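PDB 3CDX: Succinylglutamatedesuccinylase/aspartoacylase from Rhodobacter sphaeroides 2.4.1, which probably hydrolyses amide or ester bonds as a metal-dependent enzyme of the succinylglutamate desuccinylase/aspartoacylase family, and holds a calcium ion in this crystal. Local coordinates for residues C13-D18 against I43-V48; T161-L166 against P185-F190; V270-T275 against G295-V300. One frame throughout, in Å; residues are numbered along the deposited sequence.

Contact 1 of 3, residues C13-D18 against I43-V48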
loop_
_atom_site.group_PDB
_atom_site.type_symbol
_atom_site.label_atom_id
_atom_site.label_comp_id
_atom_site.label_asym_id
_atom_site.label_seq_id
_atom_site.Cartn_x
_atom_site.Cartn_y
_atom_site.Cartn_z
ATOM N N CYS A 13 10.622 -4.065 31.389
ATOM C CA CYS A 13 10.292 -5.368 31.941
ATOM C C CYS A 13 10.445 -5.282 33.442
ATOM O O CYS A 13 11.438 -4.751 33.942
ATOM C CB CYS A 13 11.206 -6.459 31.370
ATOM S SG CYS A 13 10.740 -8.141 31.752
ATOM N N ASP A 14 9.452 -5.801 34.159
ATOM C CA ASP A 14 9.471 -5.790 35.635
ATOM C C ASP A 14 9.940 -7.117 36.248
ATOM O O ASP A 14 10.036 -7.232 37.458
ATOM C CB ASP A 14 8.080 -5.417 36.180
ATOM C CG ASP A 14 7.626 -4.039 35.721
ATOM O OD1 ASP A 14 8.462 -3.086 35.646
ATOM O OD2 ASP A 14 6.429 -3.906 35.419
ATOM N N ILE A 15 10.249 -8.110 35.430
ATOM C CA ILE A 15 10.668 -9.400 35.973
ATOM C C ILE A 15 12.012 -9.296 36.723
ATOM O O ILE A 15 12.956 -8.683 36.244
ATOM C CB ILE A 15 10.703 -10.485 34.854
ATOM C CG1 ILE A 15 9.272 -10.674 34.323
ATOM C CG2 ILE A 15 11.349 -11.763 35.379
ATOM C CD1 ILE A 15 9.042 -11.760 33.324
ATOM N N ASP A 16 12.081 -9.861 37.916
ATOM C CA ASP A 16 13.333 -9.906 38.662
ATOM C C ASP A 16 13.967 -11.232 38.352
ATOM O O ASP A 16 13.609 -12.256 38.936
ATOM C CB ASP A 16 13.062 -9.772 40.182
ATOM C CG ASP A 16 14.340 -9.819 41.039
ATOM O OD1 ASP A 16 15.454 -10.099 40.541
ATOM O OD2 ASP A 16 14.221 -9.564 42.253
ATOM N N PHE A 17 14.920 -11.205 37.428
ATOM C CA PHE A 17 15.576 -12.413 36.921
ATOM C C PHE A 17 16.468 -13.146 37.948
ATOM O O PHE A 17 16.859 -14.290 37.720
ATOM C CB PHE A 17 16.344 -12.088 35.636
ATOM C CG PHE A 17 15.446 -11.743 34.453
ATOM C CD1 PHE A 17 14.962 -12.750 33.598
ATOM C CD2 PHE A 17 15.100 -10.423 34.191
ATOM C CE1 PHE A 17 14.136 -12.434 32.488
ATOM C CE2 PHE A 17 14.300 -10.093 33.099
ATOM C CZ PHE A 17 13.806 -11.107 32.244
ATOM N N ASP A 18 16.750 -12.496 39.082
ATOM C CA ASP A 18 17.529 -13.088 40.179
ATOM C C ASP A 18 16.646 -13.732 41.257
ATOM O O ASP A 18 17.158 -14.339 42.196
ATOM C CB ASP A 18 18.414 -12.027 40.834
ATOM C CG ASP A 18 19.476 -11.480 39.892
ATOM O OD1 ASP A 18 20.078 -12.279 39.138
ATOM O OD2 ASP A 18 19.724 -10.239 39.923
ATOM N N ILE A 43 5.603 -8.613 24.856
ATOM C CA ILE A 43 6.439 -9.709 24.411
ATOM C C ILE A 43 6.505 -10.708 25.578
ATOM O O ILE A 43 7.101 -10.414 26.611
ATOM C CB ILE A 43 7.879 -9.238 24.049
ATOM C CG1 ILE A 43 7.909 -7.979 23.179
ATOM C CG2 ILE A 43 8.733 -10.425 23.463
ATOM C CD1 ILE A 43 7.653 -8.117 21.698
ATOM N N PRO A 44 5.889 -11.885 25.419
ATOM C CA PRO A 44 5.922 -12.882 26.514
ATOM C C PRO A 44 7.328 -13.361 26.956
ATOM O O PRO A 44 8.159 -13.725 26.122
ATOM C CB PRO A 44 5.067 -14.048 25.978
ATOM C CG PRO A 44 4.899 -13.805 24.511
ATOM C CD PRO A 44 5.086 -12.343 24.259
ATOM N N ILE A 45 7.554 -13.343 28.274
ATOM C CA ILE A 45 8.793 -13.843 28.917
ATOM C C ILE A 45 8.416 -14.602 30.197
ATOM O O ILE A 45 7.685 -14.064 31.051
ATOM C CB ILE A 45 9.752 -12.706 29.403
ATOM C CG1 ILE A 45 10.201 -11.792 28.278
ATOM C CG2 ILE A 45 10.999 -13.298 30.135
ATOM C CD1 ILE A 45 10.948 -10.533 28.790
ATOM N N THR A 46 8.880 -15.855 30.290
ATOM C CA THR A 46 8.712 -16.705 31.461
ATOM C C THR A 46 10.115 -17.079 31.943
ATOM O O THR A 46 10.998 -17.441 31.140
ATOM C CB THR A 46 7.894 -18.002 31.162
ATOM O OG1 THR A 46 6.621 -17.658 30.599
ATOM C CG2 THR A 46 7.620 -18.801 32.456
ATOM N N VAL A 47 10.329 -16.949 33.253
ATOM C CA VAL A 47 11.609 -17.316 33.878
ATOM C C VAL A 47 11.303 -18.223 35.045
ATOM O O VAL A 47 10.403 -17.928 35.861
ATOM C CB VAL A 47 12.474 -16.095 34.322
ATOM C CG1 VAL A 47 11.771 -15.277 35.405
ATOM C CG2 VAL A 47 13.860 -16.548 34.834
ATOM N N VAL A 48 12.018 -19.349 35.074
ATOM C CA VAL A 48 12.008 -20.266 36.214
ATOM C C VAL A 48 13.435 -20.290 36.781
ATOM O O VAL A 48 14.404 -20.577 36.064
ATOM C CB VAL A 48 11.537 -21.707 35.811
ATOM C CG1 VAL A 48 11.607 -22.656 36.988
ATOM C CG2 VAL A 48 10.122 -21.690 35.250
#
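Phe17, which lies against Ile45 and Val47, sits inside an Asx turn: Asp18 N donates to Asp16 OD1 at 3.1 Å, from above the carboxylate plane. That bond stays within residues 13-18, and what passes from this loop to strand residues 43-48 is apolar packing. Ile15 does much of the work. Its CG2 lies 3.5 Å from Val47 CG1, the two side chains sliding past each other in opposite directions. The longer branch of Ile15 ends in a methyl, and this Ile15 CD1 rests 3.5 Å from the carbonyl oxygen Ile45 O and also touches Ile45 CG2 at 4.0 Å. In Val47, CG1 is wedged between its own backbone N and carbonyl carbon (chi1 63°), which leaves CG2 anti to the N and 4.1 Å from Phe17 CD1. The phenyl ring of Phe17 crosses Ile45 at about a right angle and meets it edge-on, with CE1 4.0 Å from Ile45 CG2. One face of the same ring is covered from within the loop, where Ile15 CG2 stands 3.9 Å above the plane of the Phe17 ring, over its centre, so this single methyl touches both the ring and Val47. Nearer the N terminus, Cys13 SG, anti to its backbone N, reaches Ile45 CD1 at 3.8 Å. The loop thus lies over one side of strand 40-50 just before the chain enters strand 21-30, and Arg88 ties it down further by a hydrogen bond to Phe17 O. Strand 40-50 runs between two antiparallel neighbours, with Ile45 and Val47 bonded to strand 21-30 and Thr46 and Val48 to strand 87-92, while Thr46, pointing away from the loop, packs on Val303 of a neighbouring subunit.

Contact 2 of 3, residues T161-L166 against P185-F190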
loop_
_atom_site.group_PDB
_atom_site.type_symbol
_atom_site.label_atom_id
_atom_site.label_comp_id
_atom_site.label_asym_id
_atom_site.label_seq_id
_atom_site.Cartn_x
_atom_site.Cartn_y
_atom_site.Cartn_z
ATOM N N THR A 161 19.636 -29.053 13.768
ATOM C CA THR A 161 20.210 -27.953 14.533
ATOM C C THR A 161 21.284 -27.397 13.638
ATOM O O THR A 161 21.646 -28.010 12.627
ATOM C CB THR A 161 20.864 -28.376 15.897
ATOM O OG1 THR A 161 21.763 -29.474 15.683
ATOM C CG2 THR A 161 19.834 -28.818 16.886
ATOM N N ASN A 162 21.806 -26.237 14.005
ATOM C CA ASN A 162 22.912 -25.643 13.253
ATOM C C ASN A 162 23.792 -24.816 14.167
ATOM O O ASN A 162 23.407 -24.486 15.288
ATOM C CB ASN A 162 22.431 -24.811 12.065
ATOM C CG ASN A 162 21.468 -23.720 12.486
ATOM O OD1 ASN A 162 21.866 -22.715 13.053
ATOM N ND2 ASN A 162 20.212 -23.925 12.215
ATOM N N MET A 163 24.991 -24.534 13.682
ATOM C CA MET A 163 26.012 -23.793 14.414
ATOM C C MET A 163 27.044 -23.375 13.364
ATOM O O MET A 163 27.175 -24.034 12.321
ATOM C CB MET A 163 26.658 -24.666 15.512
ATOM C CG MET A 163 27.040 -26.072 15.066
ATOM S SD MET A 163 27.873 -27.128 16.286
ATOM C CE MET A 163 29.408 -26.230 16.164
ATOM N N HIS A 164 27.756 -22.286 13.620
ATOM C CA HIS A 164 28.922 -21.941 12.789
ATOM C C HIS A 164 30.118 -22.794 13.174
ATOM O O HIS A 164 30.124 -23.451 14.229
ATOM C CB HIS A 164 29.254 -20.461 12.909
ATOM C CG HIS A 164 28.133 -19.578 12.495
ATOM N ND1 HIS A 164 27.601 -18.613 13.317
ATOM C CD2 HIS A 164 27.401 -19.552 11.357
ATOM C CE1 HIS A 164 26.604 -18.008 12.696
ATOM N NE2 HIS A 164 26.457 -18.565 11.506
ATOM N N TYR A 165 31.125 -22.808 12.307
ATOM C CA TYR A 165 32.381 -23.423 12.671
ATOM C C TYR A 165 33.060 -22.399 13.576
ATOM O O TYR A 165 33.131 -21.204 13.254
ATOM C CB TYR A 165 33.226 -23.716 11.434
ATOM C CG TYR A 165 34.499 -24.503 11.719
ATOM C CD1 TYR A 165 34.454 -25.882 11.901
ATOM C CD2 TYR A 165 35.743 -23.866 11.807
ATOM C CE1 TYR A 165 35.589 -26.613 12.156
ATOM C CE2 TYR A 165 36.900 -24.603 12.067
ATOM C CZ TYR A 165 36.804 -25.981 12.240
ATOM O OH TYR A 165 37.915 -26.753 12.505
ATOM N N LEU A 166 33.496 -22.856 14.738
ATOM C CA LEU A 166 34.151 -21.988 15.678
ATOM C C LEU A 166 35.644 -22.279 15.583
ATOM O O LEU A 166 36.051 -23.437 15.679
ATOM C CB LEU A 166 33.593 -22.229 17.090
ATOM C CG LEU A 166 32.061 -22.042 17.181
ATOM C CD1 LEU A 166 31.508 -22.614 18.465
ATOM C CD2 LEU A 166 31.615 -20.575 17.005
ATOM N N PRO A 185 17.831 -35.088 13.802
ATOM C CA PRO A 185 18.536 -36.060 12.937
ATOM C C PRO A 185 19.859 -35.551 12.411
ATOM O O PRO A 185 20.781 -36.356 12.276
ATOM C CB PRO A 185 17.559 -36.297 11.781
ATOM C CG PRO A 185 16.238 -35.898 12.287
ATOM C CD PRO A 185 16.429 -34.875 13.389
ATOM N N HIS A 186 19.941 -34.248 12.081
ATOM C CA HIS A 186 21.171 -33.655 11.584
ATOM C C HIS A 186 21.542 -32.379 12.309
ATOM O O HIS A 186 20.676 -31.626 12.721
ATOM C CB HIS A 186 21.067 -33.314 10.120
ATOM C CG HIS A 186 20.851 -34.497 9.243
ATOM N ND1 HIS A 186 19.603 -34.870 8.799
ATOM C CD2 HIS A 186 21.729 -35.406 8.744
ATOM C CE1 HIS A 186 19.724 -35.967 8.064
ATOM N NE2 HIS A 186 21.005 -36.305 8.012
ATOM N N ASN A 187 22.847 -32.167 12.467
ATOM C CA ASN A 187 23.391 -30.926 12.971
ATOM C C ASN A 187 24.244 -30.409 11.877
ATOM O O ASN A 187 25.087 -31.160 11.370
ATOM C CB ASN A 187 24.230 -31.138 14.228
ATOM C CG ASN A 187 24.914 -29.874 14.662
ATOM O OD1 ASN A 187 24.253 -28.875 14.912
ATOM N ND2 ASN A 187 26.239 -29.909 14.784
ATOM N N VAL A 188 24.001 -29.162 11.468
ATOM C CA VAL A 188 24.700 -28.552 10.352
ATOM C C VAL A 188 25.646 -27.411 10.789
ATOM O O VAL A 188 25.213 -26.421 11.374
ATOM C CB VAL A 188 23.693 -28.018 9.274
ATOM C CG1 VAL A 188 24.411 -27.641 8.011
ATOM C CG2 VAL A 188 22.613 -29.071 8.973
ATOM N N VAL A 189 26.939 -27.582 10.503
ATOM C CA VAL A 189 27.977 -26.560 10.726
ATOM C C VAL A 189 28.157 -25.796 9.421
ATOM O O VAL A 189 28.377 -26.420 8.365
ATOM C CB VAL A 189 29.301 -27.224 11.203
ATOM C CG1 VAL A 189 30.339 -26.171 11.647
ATOM C CG2 VAL A 189 29.015 -28.174 12.345
ATOM N N PHE A 190 28.048 -24.457 9.465
ATOM C CA PHE A 190 27.934 -23.655 8.228
ATOM C C PHE A 190 28.455 -22.217 8.297
ATOM O O PHE A 190 28.865 -21.735 9.363
ATOM C CB PHE A 190 26.484 -23.664 7.691
ATOM C CG PHE A 190 25.565 -22.684 8.366
ATOM C CD1 PHE A 190 25.055 -22.940 9.638
ATOM C CD2 PHE A 190 25.180 -21.503 7.711
ATOM C CE1 PHE A 190 24.187 -22.019 10.280
ATOM C CE2 PHE A 190 24.300 -20.581 8.332
ATOM C CZ PHE A 190 23.800 -20.842 9.622
#
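Asn187 and Thr161 are paired across two parallel strands, and the side-chain amide of Asn187 uses both its ends. Its OD1 accepts from Thr161 OG1 at 2.7 Å, the hydroxyl approaching somewhat tilted from the carbonyl plane. Its ND2 bonds to His260 ND1 on strand 259-271 and also points almost straight at Met163 SD, a weak bond of 3.6 Å with an angle of 170° at the hydrogen. Asn187 projects to the same face as Thr161 and Met163, and chi1 174° sets CG anti to the backbone N; the amide at its end reaches in toward the other strand. An alanine here would probably leave the Thr161 hydroxyl and His260 ND1 without this mate and open a gap beside the sulphur of Met163. The backbone groups are matched in turn: Thr161 N gives to His186 O, Met163 N to Val188 O and Phe190 N to Met163 O, while Val188 N reaches Thr161 O at 2.9 Å. Past the strand ends, the His164 ring turns its CD2 edge to Phe190 O, 3.3 Å away in the ring plane, while His164 ND1 is bonded to Glu204. On the face shared with Val188, Asn162 meets Phe190 CE1 with CB and OD1, its amide standing 87° to the ring. Helix 169-182 connects the two strands, a beta-alpha-beta unit of the catalytic domain, and the side chain of Asn162 lies about 6 Å from that of His149, a calcium ligand.

Contact 3 of 3, residues V270-T275 against G295-V300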
loop_
_atom_site.group_PDB
_atom_site.type_symbol
_atom_site.label_atom_id
_atom_site.label_comp_id
_atom_site.label_asym_id
_atom_site.label_seq_id
_atom_site.Cartn_x
_atom_site.Cartn_y
_atom_site.Cartn_z
ATOM N N VAL A 270 22.273 -24.574 -5.138
ATOM C CA VAL A 270 21.730 -24.530 -6.476
ATOM C C VAL A 270 20.989 -23.230 -6.601
ATOM O O VAL A 270 19.997 -22.997 -5.912
ATOM C CB VAL A 270 20.781 -25.704 -6.785
ATOM C CG1 VAL A 270 20.392 -25.693 -8.285
ATOM C CG2 VAL A 270 21.425 -26.998 -6.349
ATOM N N MET A 271 21.469 -22.387 -7.499
ATOM C CA MET A 271 20.928 -21.054 -7.665
ATOM C C MET A 271 20.043 -20.950 -8.919
ATOM O O MET A 271 20.337 -21.546 -9.955
ATOM C CB MET A 271 22.089 -20.066 -7.729
ATOM C CG MET A 271 23.044 -20.141 -6.500
ATOM S SD MET A 271 22.384 -19.621 -4.911
ATOM C CE MET A 271 22.058 -17.886 -5.185
ATOM N N ALA A 272 18.943 -20.210 -8.812
ATOM C CA ALA A 272 18.127 -19.871 -9.987
ATOM C C ALA A 272 18.755 -18.726 -10.830
ATOM O O ALA A 272 18.896 -17.596 -10.328
ATOM C CB ALA A 272 16.701 -19.481 -9.550
ATOM N N PRO A 273 19.123 -19.003 -12.102
ATOM C CA PRO A 273 19.670 -17.906 -12.915
ATOM C C PRO A 273 18.590 -17.049 -13.543
ATOM O O PRO A 273 18.867 -15.958 -14.046
ATOM C CB PRO A 273 20.460 -18.640 -14.012
ATOM C CG PRO A 273 20.241 -20.137 -13.770
ATOM C CD PRO A 273 19.123 -20.279 -12.839
ATOM N N ARG A 274 17.367 -17.565 -13.560
ATOM C CA ARG A 274 16.265 -16.831 -14.138
ATOM C C ARG A 274 15.062 -16.906 -13.214
ATOM O O ARG A 274 14.905 -17.853 -12.439
ATOM C CB ARG A 274 15.906 -17.341 -15.549
ATOM C CG ARG A 274 16.981 -17.181 -16.652
ATOM C CD ARG A 274 17.248 -15.718 -17.112
ATOM N NE ARG A 274 18.430 -15.665 -17.976
ATOM C CZ ARG A 274 19.206 -14.595 -18.194
ATOM N NH1 ARG A 274 18.964 -13.424 -17.615
ATOM N NH2 ARG A 274 20.257 -14.708 -19.005
ATOM N N THR A 275 14.232 -15.874 -13.280
ATOM C CA THR A 275 12.907 -15.919 -12.660
ATOM C C THR A 275 11.960 -16.860 -13.430
ATOM O O THR A 275 11.832 -16.779 -14.650
ATOM C CB THR A 275 12.365 -14.500 -12.523
ATOM O OG1 THR A 275 13.241 -13.782 -11.646
ATOM C CG2 THR A 275 10.922 -14.491 -11.929
ATOM N N GLY A 295 16.199 -29.888 -10.902
ATOM C CA GLY A 295 14.859 -29.465 -11.307
ATOM C C GLY A 295 14.977 -28.561 -12.506
ATOM O O GLY A 295 16.057 -28.466 -13.091
ATOM N N TRP A 296 13.871 -27.915 -12.878
ATOM C CA TRP A 296 13.741 -27.125 -14.104
ATOM C C TRP A 296 12.966 -25.841 -13.830
ATOM O O TRP A 296 11.968 -25.835 -13.087
ATOM C CB TRP A 296 12.940 -27.898 -15.187
ATOM C CG TRP A 296 13.500 -29.211 -15.594
ATOM C CD1 TRP A 296 14.387 -29.441 -16.620
ATOM C CD2 TRP A 296 13.236 -30.483 -14.993
ATOM N NE1 TRP A 296 14.679 -30.787 -16.693
ATOM C CE2 TRP A 296 13.998 -31.448 -15.706
ATOM C CE3 TRP A 296 12.412 -30.911 -13.931
ATOM C CZ2 TRP A 296 13.962 -32.806 -15.392
ATOM C CZ3 TRP A 296 12.391 -32.235 -13.601
ATOM C CH2 TRP A 296 13.160 -33.185 -14.329
ATOM N N ILE A 297 13.412 -24.760 -14.460
ATOM C CA ILE A 297 12.676 -23.512 -14.377
ATOM C C ILE A 297 11.862 -23.425 -15.649
ATOM O O ILE A 297 12.440 -23.376 -16.748
ATOM C CB ILE A 297 13.605 -22.302 -14.301
ATOM C CG1 ILE A 297 14.410 -22.307 -12.991
ATOM C CG2 ILE A 297 12.816 -21.031 -14.551
ATOM C CD1 ILE A 297 15.461 -21.148 -12.892
ATOM N N HIS A 298 10.537 -23.441 -15.483
ATOM C CA HIS A 298 9.601 -23.375 -16.579
ATOM C C HIS A 298 9.311 -21.914 -16.870
ATOM O O HIS A 298 9.261 -21.073 -15.927
ATOM C CB HIS A 298 8.309 -24.144 -16.216
ATOM C CG HIS A 298 8.512 -25.618 -15.979
ATOM N ND1 HIS A 298 8.288 -26.566 -16.957
ATOM C CD2 HIS A 298 8.934 -26.304 -14.888
ATOM C CE1 HIS A 298 8.555 -27.769 -16.474
ATOM N NE2 HIS A 298 8.950 -27.639 -15.222
ATOM N N PHE A 299 9.145 -21.601 -18.167
ATOM C CA PHE A 299 8.745 -20.271 -18.623
ATOM C C PHE A 299 7.313 -20.314 -19.139
ATOM O O PHE A 299 7.051 -20.303 -20.358
ATOM C CB PHE A 299 9.759 -19.705 -19.630
ATOM C CG PHE A 299 11.173 -19.756 -19.097
ATOM C CD1 PHE A 299 11.595 -18.828 -18.119
ATOM C CD2 PHE A 299 12.035 -20.784 -19.482
ATOM C CE1 PHE A 299 12.882 -18.908 -17.555
ATOM C CE2 PHE A 299 13.338 -20.858 -18.958
ATOM C CZ PHE A 299 13.765 -19.932 -17.992
ATOM N N VAL A 300 6.378 -20.373 -18.186
ATOM C CA VAL A 300 4.974 -20.623 -18.539
ATOM C C VAL A 300 4.331 -19.463 -19.253
ATOM O O VAL A 300 3.263 -19.616 -19.819
ATOM C CB VAL A 300 4.114 -21.060 -17.337
ATOM C CG1 VAL A 300 4.745 -22.289 -16.688
ATOM C CG2 VAL A 300 3.907 -19.895 -16.342
#
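Ile297, near the end of strand 293-298, and Phe299 just beyond it pack against residues 272-275, the turn through which the chain leaves strand 259-271 and enters strand 276-280 of a four-stranded antiparallel sheet. Ile297 points toward this turn. Its longer branch is extended, CD1 anti to CA (chi2 176°), and that terminal methyl does most of the touching. Ile297 CD1 lies 3.4 Å from the carbonyl oxygen Arg274 O. Two apolar groups also meet it, Pro273 CD at 3.8 Å and Ala272 CB at 3.9 Å, with the proline and isoleucine side chains crossing obliquely. Pro273 also packs on Leu308 and Leu310 of strand 308-311, while Ile297 rests on Phe278 of strand 276-280. Phe299 works differently. Its ring is presented edge-on to the turn, and Arg274 CB lies in the ring plane, 4.0 Å from Phe299 CE1. Arg274 starts toward the strand but bends at chi2 (-70°), which turns CD aside, and the guanidinium ends up leading away, where NH1 forms a salt bridge with Asp302 of a third subunit. Of the arginine side chain it is CB that meets the ring. The CB of Thr275 points away, the OG1 of this residue being bonded to Arg329 N, and it is the backbone of Thr275 that faces the phenyl group: Thr275 O stands at the ring edge, 3.8 Å from Phe299 CE1.

How the contacts relate
Followed from the N terminus, the three contacts come strictly in series, none nested in or crossing another. Contact 1 closes the loop that holds strand 21-30, fastening the N-terminal segment to strand 40-50. Contact 2 closes round helix 169-182 and pairs the two strands it connects, within the catalytic domain. Contact 3 brings the turn after strand 259-271 onto strand 293-298. Strand 259-271 links the last two, lying beside strand 186-189 and ending in residues 270-271. Contacts 1 and 3 lie on opposite sides of the chain's centre, their centres 48 Å apart, yet both touch a second subunit: Pro44 packs on that copy's Val300.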